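Local coordinates for protein ethylbenzene dehydrogenase alpha-subunit (Aromatoleum aromaticum, PDB 2IVF) that is the molybdenum-carrying subunit of a molybdopterin oxidoreductase, holding a bis-pterin guanine dinucleotide cofactor and an iron/sulfur cluster, at residues A[444-449]-A[479-484]; A[222-227]-A[233-238]; A[656-661]-A[685-690]. All coordinates share one frame; numbering follows the deposited sequence.

Overall arrangement
All three contacts belong to the molybdopterin oxidoreductase part of the chain, and each meets the cofactor at a different point. Contacts 1 and 2 are buried near the middle of the chain, their centres about 6 Å apart, and they touch: Tyr225 and His236 of contact 2 probably hydrogen-bond to the carbonyls of Ile444 and Trp481 in contact 1. Contact 1 pairs aromatic rings of two loops and meets the diphosphate and a dithiolene sulfur of MGD; contact 2 packs methionine and threonine about the first turn of helix 226-232 and reaches molybdenum through Asp223. Contact 3, only partly buried, has its centre about 28 Å from that of contact 1 and works through charges and waters at the guanine of MD1.

Contact 1 of 3, residues A[444-449]-A[479-484]; sequences IGFSSA and FAWAYS. With MGD (2-amino-5,6-dimercapto-7-methyl-3,7,8a,9-tetrahydro-8-oxa-1,3,9,10-tetraaza-anthracen-4-one guanosine dinucleotide), chain M.
The backbones of 444-449 and 479-484 come nearest at Ile444 and Phe479, whose CA atoms are 5.5 Å apart. The first segment leaves edge strand 440-444 of the parallel sheet for a type I beta turn, Gly445 to Ser448; the second is irregular loop. Phe446 and Trp481 form a T-shaped pair, the Phe446 edge toward the indole face, with six-membered ring centroids 4.7 Å apart and planes at 60°. Phe446 CG stands beside its backbone N, opposite the carbonyl carbon (chi1 -71°), which places the ring between MGD S12 and the indole. Phe446 CZ lies 3.4 Å from Trp481 CZ3, while Tyr483 CE2 lies over the rim of the opposite face. Ile444 CD1 reaches the edge of the Phe479 ring, 4.3 Å from CD2, and Phe479 stacks on Tyr225. The turn itself grips MGD. Phe446 N donates to O2A over 2.9 Å, and Gly445 CA comes within 3.1 Å of MGD O2A. Ser447 OG lies 2.7 Å from MGD O2B and near the ribose O4', and Arg967 bonds to the same hydroxyl. Phe446 thus links two chemistries: its amide helps hold the diphosphate, while its ring, CD2 3.5 Å from S12, joins cofactor to aromatic packing.

Contact 2 of 3, residues A[222-227]-A[233-238]; sequences GDTYMG and GKMHMG. With MO (molybdenum atom), chain L; MGD (2-amino-5,6-dimercapto-7-methyl-3,7,8a,9-tetrahydro-8-oxa-1,3,9,10-tetraaza-anthracen-4-one guanosine dinucleotide), chain M.
Met235 packs against Thr224, Tyr225 and Met226 in a buried contact of the molybdopterin oxidoreductase fold, where residues leading into helix 226-232 meet the loop that follows it. The chain passes through the molybdenum ligand Asp223, enters the helix with Tyr225 at the N-cap position, and returns in the loop 233-238. Gly233, with positive phi, ends the helix, and the two backbones come nearest at Tyr225 and Met235, their CA atoms 6.1 Å apart. Met235 does most of the touching. Its CG sits between the backbone N and the carbonyl carbon (chi1 69°), and a bend at chi3 (87°) folds the methyl over toward Thr224 and Met226. The sulfur accepts a weak but nearly straight hydrogen bond from Tyr225 N, 3.4 Å from SD with an angle of 175° at the hydrogen. Thr224 OG1 comes obliquely against the same thioether, 3.1 Å from SD. Met226 SD also approaches Met235 CE, at 4.2 Å, and Phe229 of the helix adds to the packing. The phenol of Tyr225 runs on to the Ile444 carbonyl, and His236, at the centre of an inverse gamma turn, bonds to the Trp481 carbonyl, so both segments are tied to neighbouring loops. At the far end of 222-227 the chain becomes a metal site. Lys450 forms a salt bridge with OD1 of Asp223 and also bonds the carbonyl of Gly222, which probably helps to fix the carboxylate. Molybdenum is held by MGD S12 and S13 at 2.4 and 2.3 Å, and three more atoms from elsewhere complete its coordination. Asp223 OD1 lies 3.1 Å from MGD S12, whereas its partner OD2 binds the molybdenum at 2.0 Å.

Contact 3 of 3, residues A[656-661]-A[685-690]; sequences YEKHEM and REEWDA. With MD1 (phosphoric acid 4-(2-amino-4-oxo-3,4,5,6,-tetrahydro-pteridin-6-yl)-2-hydroxy-3,4-dimercapto-but-3-en-yl ester guanylate ester), chain N.
Lys658 and Glu687 form a salt bridge at the guanine end of MD1, joining the chain corner at Lys658, beside strand 659-661, to helix 687-704 in the molybdopterin oxidoreductase fold. Lys658 NZ lies 2.9 Å from Glu687 OE2 and donates to OE1, which receives it on its syn lone pair. The two side chains cross at about a right angle: the lysine is extended beyond CG, while the glutamate bends at chi2 (79°) to bring its carboxylate to the base. Together they read the guanine edge. Lys658 NZ donates to O6 at 2.9 Å, and Glu687 OE2 accepts from N1 at 2.7 Å and from N2 at 3.0 Å. The carbonyls of Ala653 and Ala195 also face the ammonium, so its three protons are shared among more acceptors than they can serve singly; the charge pairing should help keep Glu687 ionised. Farther out, Glu686 at the helix N-cap position packs its CG and OE2 against Lys658 CB, while OE1 accepts from Asn736 N. Two waters donate to OE2: one also donates to the Glu657 carbonyl, and the other lies 2.9 Å from His659 ND1 and 2.8 Å from Glu686 OE2.

Contact 1 of 3, residues A[444-449]-A[479-484]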
# COMPACT_ATOMS: atom_id res chain seq x y z
N ILE A 444 10.09 -2.17 15.68
CA ILE A 444 11.07 -2.77 14.83
C ILE A 444 10.35 -3.56 13.76
O ILE A 444 9.66 -4.54 14.05
CB ILE A 444 11.94 -3.79 15.61
CG1 ILE A 444 12.50 -3.17 16.89
CG2 ILE A 444 13.09 -4.27 14.70
CD1 ILE A 444 13.28 -4.16 17.74
N GLY A 445 10.55 -3.15 12.51
CA GLY A 445 9.95 -3.80 11.39
C GLY A 445 10.81 -4.92 10.88
O GLY A 445 11.88 -5.23 11.40
N PHE A 446 10.35 -5.49 9.81
CA PHE A 446 10.94 -6.74 9.35
C PHE A 446 12.08 -6.55 8.39
O PHE A 446 12.69 -7.53 7.93
CB PHE A 446 9.85 -7.67 8.84
CG PHE A 446 8.97 -8.23 9.93
CD1 PHE A 446 9.48 -9.13 10.87
CD2 PHE A 446 7.64 -7.86 10.03
CE1 PHE A 446 8.66 -9.67 11.89
CE2 PHE A 446 6.82 -8.40 11.05
CZ PHE A 446 7.35 -9.30 11.97
N SER A 447 12.48 -5.29 8.17
CA SER A 447 13.79 -5.05 7.57
C SER A 447 14.90 -5.45 8.52
O SER A 447 16.03 -5.65 8.08
CB SER A 447 13.96 -3.59 7.18
OG SER A 447 13.36 -3.33 5.92
N SER A 448 14.63 -5.51 9.82
CA SER A 448 15.70 -5.94 10.75
C SER A 448 16.07 -7.39 10.45
O SER A 448 17.28 -7.79 10.33
CB SER A 448 15.22 -5.83 12.20
OG SER A 448 16.27 -6.21 13.10
N ALA A 449 15.04 -8.22 10.33
CA ALA A 449 15.33 -9.65 10.07
C ALA A 449 15.96 -9.85 8.72
O ALA A 449 16.68 -10.80 8.49
CB ALA A 449 14.07 -10.48 10.16
N PHE A 479 7.39 -4.47 18.77
CA PHE A 479 6.83 -5.00 17.56
C PHE A 479 5.45 -5.59 17.88
O PHE A 479 4.99 -5.50 19.01
CB PHE A 479 7.76 -6.01 16.86
CG PHE A 479 8.51 -6.95 17.79
CD1 PHE A 479 7.87 -7.95 18.50
CD2 PHE A 479 9.90 -6.85 17.89
CE1 PHE A 479 8.60 -8.81 19.31
CE2 PHE A 479 10.62 -7.72 18.68
CZ PHE A 479 9.97 -8.68 19.41
N ALA A 480 4.80 -6.19 16.88
CA ALA A 480 3.48 -6.76 17.05
C ALA A 480 3.49 -8.20 16.54
O ALA A 480 2.97 -8.49 15.48
CB ALA A 480 2.48 -5.95 16.29
N TRP A 481 4.05 -9.10 17.34
CA TRP A 481 4.29 -10.45 16.90
C TRP A 481 3.67 -11.47 17.85
O TRP A 481 4.08 -12.60 17.89
CB TRP A 481 5.80 -10.61 16.81
CG TRP A 481 6.29 -11.60 15.84
CD1 TRP A 481 7.27 -12.53 16.06
CD2 TRP A 481 5.88 -11.76 14.49
NE1 TRP A 481 7.48 -13.26 14.92
CE2 TRP A 481 6.63 -12.81 13.94
CE3 TRP A 481 4.94 -11.12 13.69
CZ2 TRP A 481 6.47 -13.23 12.66
CZ3 TRP A 481 4.80 -11.54 12.39
CH2 TRP A 481 5.55 -12.58 11.89
N ALA A 482 2.74 -11.03 18.68
CA ALA A 482 1.92 -11.91 19.49
C ALA A 482 0.61 -12.13 18.73
O ALA A 482 -0.04 -11.18 18.33
CB ALA A 482 1.66 -11.30 20.84
N TYR A 483 0.22 -13.38 18.52
CA TYR A 483 -1.07 -13.63 17.89
C TYR A 483 -1.53 -15.05 18.15
O TYR A 483 -0.72 -15.89 18.48
CB TYR A 483 -0.97 -13.41 16.38
CG TYR A 483 0.21 -14.06 15.67
CD1 TYR A 483 0.15 -15.38 15.19
CD2 TYR A 483 1.38 -13.33 15.44
CE1 TYR A 483 1.26 -15.96 14.52
CE2 TYR A 483 2.48 -13.89 14.77
CZ TYR A 483 2.43 -15.20 14.33
OH TYR A 483 3.55 -15.65 13.67
N SER A 484 -2.83 -15.28 18.00
CA SER A 484 -3.36 -16.62 18.10
C SER A 484 -3.48 -17.13 16.70
O SER A 484 -4.20 -16.55 15.90
CB SER A 484 -4.76 -16.62 18.66
OG SER A 484 -5.22 -17.95 18.75
PB MGD M . 9.76 -2.85 5.76
O1B MGD M . 8.72 -2.46 4.77
O2B MGD M . 10.79 -3.80 5.27
O3B MGD M . 9.23 -3.42 7.13
O3A MGD M . 6.73 -3.86 6.92
PA MGD M . 7.82 -3.22 7.90
O1A MGD M . 7.43 -1.82 8.06
O2A MGD M . 7.95 -4.04 9.09
O5' MGD M . 10.53 -1.53 6.27
C5' MGD M . 11.08 -0.62 5.31
C4' MGD M . 12.02 0.37 6.01
O4' MGD M . 13.18 -0.31 6.47
C3' MGD M . 12.53 1.21 4.87
O3' MGD M . 11.68 2.35 4.78
C2' MGD M . 13.95 1.58 5.33
O2' MGD M . 14.03 2.99 5.59
C1' MGD M . 14.14 0.75 6.61
N9 MGD M . 15.51 0.17 6.62
C8 MGD M . 16.11 -0.58 5.68
N7 MGD M . 17.33 -0.94 6.08
C5 MGD M . 17.50 -0.41 7.32
C6 MGD M . 18.51 -0.38 8.26
O6 MGD M . 19.63 -0.89 8.12
N1 MGD M . 18.26 0.30 9.46
C2 MGD M . 17.07 0.98 9.76
N2 MGD M . 16.93 1.63 10.96
N3 MGD M . 16.09 0.91 8.84
C4 MGD M . 16.30 0.27 7.65
C10 MGD M . 6.80 -5.18 6.53
C11 MGD M . 5.44 -5.81 6.71
O11 MGD M . 4.55 -5.08 5.96
C12 MGD M . 5.37 -7.31 6.39
S12 MGD M . 6.71 -8.39 6.72
C13 MGD M . 4.22 -7.82 5.83
S13 MGD M . 4.14 -9.52 5.50
C14 MGD M . 3.07 -6.94 5.50
N15 MGD M . 3.15 -6.67 4.04
C16 MGD M . 2.65 -5.48 3.48
C17 MGD M . 2.58 -5.25 2.13
O17 MGD M . 2.98 -6.11 1.30
N18 MGD M . 2.06 -4.02 1.69
C19 MGD M . 1.61 -3.06 2.55
N19 MGD M . 1.14 -1.91 2.02
N20 MGD M . 1.74 -3.30 3.86
C21 MGD M . 2.20 -4.47 4.33
N22 MGD M . 2.30 -4.69 5.70
C23 MGD M . 3.25 -5.60 6.27

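Contact 2 of 3, residues A[222-227]-A[233-238]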
# COMPACT_ATOMS: atom_id res chain seq x y z
N GLY A 222 11.45 -14.07 6.01
CA GLY A 222 12.36 -13.20 6.73
C GLY A 222 11.69 -12.29 7.72
O GLY A 222 12.11 -11.13 7.82
N ASP A 223 10.65 -12.80 8.39
CA ASP A 223 9.93 -12.11 9.47
C ASP A 223 10.15 -12.79 10.80
O ASP A 223 9.45 -13.72 11.17
CB ASP A 223 8.45 -12.10 9.23
CG ASP A 223 8.08 -11.26 8.04
OD1 ASP A 223 8.90 -10.42 7.68
OD2 ASP A 223 7.00 -11.48 7.46
N THR A 224 11.15 -12.31 11.49
CA THR A 224 11.60 -12.90 12.72
C THR A 224 12.33 -11.82 13.51
O THR A 224 12.70 -10.80 12.95
CB THR A 224 12.57 -14.00 12.46
OG1 THR A 224 12.80 -14.66 13.69
CG2 THR A 224 13.87 -13.41 11.98
N TYR A 225 12.52 -12.02 14.80
CA TYR A 225 13.34 -11.10 15.60
C TYR A 225 14.30 -11.94 16.38
O TYR A 225 14.08 -12.31 17.54
CB TYR A 225 12.47 -10.26 16.50
CG TYR A 225 11.49 -9.39 15.77
CD1 TYR A 225 11.90 -8.22 15.13
CD2 TYR A 225 10.14 -9.69 15.76
CE1 TYR A 225 10.98 -7.40 14.50
CE2 TYR A 225 9.22 -8.88 15.13
CZ TYR A 225 9.64 -7.76 14.47
OH TYR A 225 8.69 -6.96 13.86
N MET A 226 15.37 -12.30 15.70
CA MET A 226 16.32 -13.27 16.28
C MET A 226 17.07 -12.69 17.47
O MET A 226 17.51 -13.43 18.35
CB MET A 226 17.26 -13.78 15.21
CG MET A 226 16.53 -14.69 14.20
SD MET A 226 16.07 -16.23 15.01
CE MET A 226 17.64 -17.12 14.99
N GLY A 227 17.18 -11.37 17.51
CA GLY A 227 17.81 -10.69 18.62
C GLY A 227 16.93 -10.73 19.86
O GLY A 227 17.40 -10.85 20.98
N GLY A 233 14.64 -15.21 24.78
CA GLY A 233 14.29 -16.62 24.60
C GLY A 233 12.95 -16.72 23.89
O GLY A 233 12.44 -17.80 23.74
N LYS A 234 12.38 -15.60 23.42
CA LYS A 234 11.14 -15.66 22.64
C LYS A 234 10.92 -14.40 21.86
O LYS A 234 11.54 -13.38 22.13
CB LYS A 234 9.92 -15.94 23.54
CG LYS A 234 9.47 -14.75 24.41
CD LYS A 234 10.34 -14.56 25.61
CE LYS A 234 9.73 -13.56 26.61
NZ LYS A 234 8.43 -14.04 27.23
N MET A 235 10.04 -14.47 20.87
CA MET A 235 9.80 -13.33 20.02
C MET A 235 8.34 -13.03 19.82
O MET A 235 8.03 -12.01 19.26
CB MET A 235 10.51 -13.47 18.66
CG MET A 235 9.97 -14.51 17.75
SD MET A 235 10.91 -14.62 16.18
CE MET A 235 12.19 -15.75 16.67
N HIS A 236 7.47 -13.91 20.28
CA HIS A 236 6.07 -13.75 20.01
C HIS A 236 5.43 -12.83 21.05
O HIS A 236 4.60 -13.25 21.84
CB HIS A 236 5.40 -15.10 19.93
CG HIS A 236 5.57 -15.74 18.60
ND1 HIS A 236 5.23 -15.08 17.44
CD2 HIS A 236 6.07 -16.94 18.24
CE1 HIS A 236 5.52 -15.86 16.41
NE2 HIS A 236 6.02 -17.00 16.87
N MET A 237 5.85 -11.58 21.01
CA MET A 237 5.40 -10.55 21.96
C MET A 237 4.88 -9.45 21.09
O MET A 237 5.39 -9.25 20.00
CB MET A 237 6.54 -10.05 22.80
CG MET A 237 7.29 -11.17 23.55
SD MET A 237 8.68 -10.46 24.43
CE MET A 237 9.84 -10.26 23.08
N GLY A 238 3.86 -8.73 21.56
CA GLY A 238 3.41 -7.59 20.83
C GLY A 238 2.64 -6.56 21.63
O GLY A 238 2.34 -6.75 22.80
MO MO L . 6.15 -10.55 5.86
PB MGD M . 9.76 -2.85 5.76
O1B MGD M . 8.72 -2.46 4.77
O2B MGD M . 10.79 -3.80 5.27
O3B MGD M . 9.23 -3.42 7.13
O3A MGD M . 6.73 -3.86 6.92
PA MGD M . 7.82 -3.22 7.90
O1A MGD M . 7.43 -1.82 8.06
O2A MGD M . 7.95 -4.04 9.09
O5' MGD M . 10.53 -1.53 6.27
C5' MGD M . 11.08 -0.62 5.31
C4' MGD M . 12.02 0.37 6.01
O4' MGD M . 13.18 -0.31 6.47
C3' MGD M . 12.53 1.21 4.87
O3' MGD M . 11.68 2.35 4.78
C2' MGD M . 13.95 1.58 5.33
O2' MGD M . 14.03 2.99 5.59
C1' MGD M . 14.14 0.75 6.61
N9 MGD M . 15.51 0.17 6.62
C8 MGD M . 16.11 -0.58 5.68
N7 MGD M . 17.33 -0.94 6.08
C5 MGD M . 17.50 -0.41 7.32
C6 MGD M . 18.51 -0.38 8.26
O6 MGD M . 19.63 -0.89 8.12
N1 MGD M . 18.26 0.30 9.46
C2 MGD M . 17.07 0.98 9.76
N2 MGD M . 16.93 1.63 10.96
N3 MGD M . 16.09 0.91 8.84
C4 MGD M . 16.30 0.27 7.65
C10 MGD M . 6.80 -5.18 6.53
C11 MGD M . 5.44 -5.81 6.71
O11 MGD M . 4.55 -5.08 5.96
C12 MGD M . 5.37 -7.31 6.39
S12 MGD M . 6.71 -8.39 6.72
C13 MGD M . 4.22 -7.82 5.83
S13 MGD M . 4.14 -9.52 5.50
C14 MGD M . 3.07 -6.94 5.50
N15 MGD M . 3.15 -6.67 4.04
C16 MGD M . 2.65 -5.48 3.48
C17 MGD M . 2.58 -5.25 2.13
O17 MGD M . 2.98 -6.11 1.30
N18 MGD M . 2.06 -4.02 1.69
C19 MGD M . 1.61 -3.06 2.55
N19 MGD M . 1.14 -1.91 2.02
N20 MGD M . 1.74 -3.30 3.86
C21 MGD M . 2.20 -4.47 4.33
N22 MGD M . 2.30 -4.69 5.70
C23 MGD M . 3.25 -5.60 6.27

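Contact 3 of 3, residues A[656-661]-A[685-690]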
# COMPACT_ATOMS: atom_id res chain seq x y z
N TYR A 656 -13.99 -11.92 -0.54
CA TYR A 656 -15.43 -11.64 -0.73
C TYR A 656 -16.16 -12.75 -1.45
O TYR A 656 -17.40 -12.70 -1.59
CB TYR A 656 -15.74 -10.37 -1.52
CG TYR A 656 -15.08 -9.06 -1.15
CD1 TYR A 656 -14.46 -8.86 0.09
CD2 TYR A 656 -15.11 -8.00 -2.06
CE1 TYR A 656 -13.85 -7.65 0.40
CE2 TYR A 656 -14.51 -6.81 -1.79
CZ TYR A 656 -13.89 -6.61 -0.54
OH TYR A 656 -13.31 -5.41 -0.26
N GLU A 657 -15.43 -13.75 -1.92
CA GLU A 657 -16.00 -14.81 -2.78
C GLU A 657 -15.99 -16.17 -2.08
O GLU A 657 -16.33 -17.20 -2.69
CB GLU A 657 -15.22 -14.94 -4.06
CG GLU A 657 -15.27 -13.72 -4.97
CD GLU A 657 -14.46 -13.88 -6.24
OE1 GLU A 657 -13.54 -14.72 -6.24
OE2 GLU A 657 -14.73 -13.17 -7.24
N LYS A 658 -15.59 -16.15 -0.81
CA LYS A 658 -15.51 -17.33 0.03
C LYS A 658 -15.52 -16.91 1.49
O LYS A 658 -14.99 -15.86 1.87
CB LYS A 658 -14.24 -18.11 -0.25
CG LYS A 658 -12.96 -17.37 0.07
CD LYS A 658 -11.74 -18.07 -0.62
CE LYS A 658 -10.53 -17.20 -0.35
NZ LYS A 658 -9.34 -17.62 -1.14
N HIS A 659 -16.16 -17.72 2.32
CA HIS A 659 -16.21 -17.37 3.76
C HIS A 659 -14.80 -17.49 4.34
O HIS A 659 -14.05 -18.43 3.99
CB HIS A 659 -17.11 -18.30 4.52
CG HIS A 659 -18.50 -18.36 4.00
ND1 HIS A 659 -18.87 -19.19 2.97
CD2 HIS A 659 -19.62 -17.70 4.38
CE1 HIS A 659 -20.16 -19.04 2.72
NE2 HIS A 659 -20.65 -18.15 3.57
N GLU A 660 -14.44 -16.52 5.17
CA GLU A 660 -13.14 -16.53 5.84
C GLU A 660 -13.16 -15.68 7.08
O GLU A 660 -14.16 -15.05 7.42
CB GLU A 660 -12.06 -16.00 4.86
CG GLU A 660 -11.23 -17.06 4.18
CD GLU A 660 -10.28 -17.76 5.15
OE1 GLU A 660 -10.24 -17.34 6.33
OE2 GLU A 660 -9.59 -18.71 4.73
N MET A 661 -12.03 -15.68 7.78
CA MET A 661 -11.86 -14.81 8.91
C MET A 661 -10.45 -14.27 8.80
O MET A 661 -9.56 -15.01 8.41
CB MET A 661 -11.93 -15.64 10.15
CG MET A 661 -11.97 -14.91 11.41
SD MET A 661 -12.47 -16.11 12.68
CE MET A 661 -11.12 -17.23 12.58
N ARG A 685 -12.43 -22.17 -7.36
CA ARG A 685 -12.82 -22.97 -6.20
C ARG A 685 -12.17 -22.42 -4.92
O ARG A 685 -11.14 -21.73 -4.98
CB ARG A 685 -12.35 -24.40 -6.36
CG ARG A 685 -13.14 -25.21 -7.35
CD ARG A 685 -12.75 -26.63 -7.29
NE ARG A 685 -13.37 -27.39 -8.37
CZ ARG A 685 -14.30 -28.31 -8.20
NH1 ARG A 685 -14.76 -28.61 -6.98
NH2 ARG A 685 -14.79 -28.93 -9.25
N GLU A 686 -12.78 -22.69 -3.78
CA GLU A 686 -12.12 -22.43 -2.51
C GLU A 686 -10.96 -23.38 -2.40
O GLU A 686 -11.03 -24.51 -2.88
CB GLU A 686 -13.07 -22.64 -1.32
CG GLU A 686 -14.33 -21.82 -1.42
CD GLU A 686 -15.40 -22.11 -0.43
OE1 GLU A 686 -15.57 -23.29 0.04
OE2 GLU A 686 -16.16 -21.11 -0.18
N GLU A 687 -9.91 -22.95 -1.73
CA GLU A 687 -8.67 -23.75 -1.70
C GLU A 687 -8.87 -25.06 -0.95
O GLU A 687 -8.34 -26.12 -1.36
CB GLU A 687 -7.53 -22.94 -1.06
CG GLU A 687 -6.99 -21.74 -1.88
CD GLU A 687 -7.87 -20.54 -1.80
OE1 GLU A 687 -8.78 -20.53 -0.96
OE2 GLU A 687 -7.64 -19.57 -2.55
N TRP A 688 -9.63 -25.03 0.14
CA TRP A 688 -9.94 -26.27 0.88
C TRP A 688 -10.58 -27.31 -0.04
O TRP A 688 -10.20 -28.49 -0.03
CB TRP A 688 -10.87 -25.97 2.07
CG TRP A 688 -11.15 -27.14 2.91
CD1 TRP A 688 -12.10 -28.11 2.70
CD2 TRP A 688 -10.48 -27.49 4.12
NE1 TRP A 688 -12.02 -29.06 3.69
CE2 TRP A 688 -11.06 -28.68 4.59
CE3 TRP A 688 -9.46 -26.90 4.86
CZ2 TRP A 688 -10.60 -29.32 5.74
CZ3 TRP A 688 -9.05 -27.52 6.03
CH2 TRP A 688 -9.61 -28.72 6.45
N ASP A 689 -11.57 -26.87 -0.82
CA ASP A 689 -12.28 -27.72 -1.77
C ASP A 689 -11.34 -28.24 -2.88
O ASP A 689 -11.31 -29.44 -3.16
CB ASP A 689 -13.43 -26.93 -2.39
CG ASP A 689 -14.13 -27.70 -3.46
OD1 ASP A 689 -14.45 -28.89 -3.23
OD2 ASP A 689 -14.36 -27.10 -4.53
N ALA A 690 -10.54 -27.33 -3.44
CA ALA A 690 -9.48 -27.67 -4.43
C ALA A 690 -8.55 -28.75 -3.91
O ALA A 690 -8.32 -29.75 -4.62
CB ALA A 690 -8.67 -26.42 -4.80
PB MD1 N . 4.63 -14.13 -1.06
O3B MD1 N . 3.80 -13.00 -1.79
O1B MD1 N . 3.75 -14.70 -0.01
O2B MD1 N . 5.39 -14.98 -2.01
O3A MD1 N . 5.74 -13.27 -0.33
C10 MD1 N . 5.56 -12.74 1.01
C11 MD1 N . 6.78 -11.85 1.21
O11 MD1 N . 6.44 -10.63 0.46
C12 MD1 N . 6.92 -11.49 2.67
S12 MD1 N . 5.64 -11.70 3.78
C13 MD1 N . 8.07 -10.92 3.14
S13 MD1 N . 8.25 -10.46 4.76
C14 MD1 N . 9.26 -10.68 2.29
N15 MD1 N . 9.73 -9.35 2.12
C16 MD1 N . 10.74 -9.05 1.25
C15 MD1 N . 11.21 -7.75 1.24
O14 MD1 N . 10.73 -6.87 2.01
N17 MD1 N . 12.15 -7.49 0.29
C17 MD1 N . 12.66 -8.49 -0.54
N16 MD1 N . 13.60 -8.13 -1.40
N18 MD1 N . 12.21 -9.76 -0.46
C20 MD1 N . 11.27 -10.04 0.42
N8 MD1 N . 10.85 -11.33 0.53
C7 MD1 N . 9.79 -11.77 1.39
PA MD1 N . 3.19 -12.87 -3.27
O1A MD1 N . 2.07 -11.88 -3.14
O2A MD1 N . 4.29 -12.51 -4.19
O5' MD1 N . 2.63 -14.29 -3.66
C5' MD1 N . 1.45 -14.71 -2.98
C4' MD1 N . 0.45 -15.18 -3.96
O4' MD1 N . -0.71 -15.41 -3.17
C1' MD1 N . -1.80 -15.18 -4.07
N9 MD1 N . -3.09 -14.94 -3.41
C4 MD1 N . -4.05 -15.85 -3.37
N3 MD1 N . -4.07 -17.12 -3.86
C2 MD1 N . -5.15 -17.88 -3.69
N2 MD1 N . -5.17 -19.16 -4.16
N1 MD1 N . -6.26 -17.32 -3.10
C6 MD1 N . -6.31 -16.05 -2.58
O6 MD1 N . -7.33 -15.67 -2.00
C5 MD1 N . -5.15 -15.27 -2.71
N7 MD1 N . -4.81 -14.03 -2.39
C8 MD1 N . -3.56 -13.85 -2.81
C2' MD1 N . -1.39 -13.93 -4.85
O2' MD1 N . -2.04 -13.81 -6.14
C3' MD1 N . 0.14 -14.04 -4.94
O3' MD1 N . 0.58 -14.41 -6.27
O HOH W 1 -16.92 -19.83 -2.29
O HOH W 2 -17.97 -21.65 1.83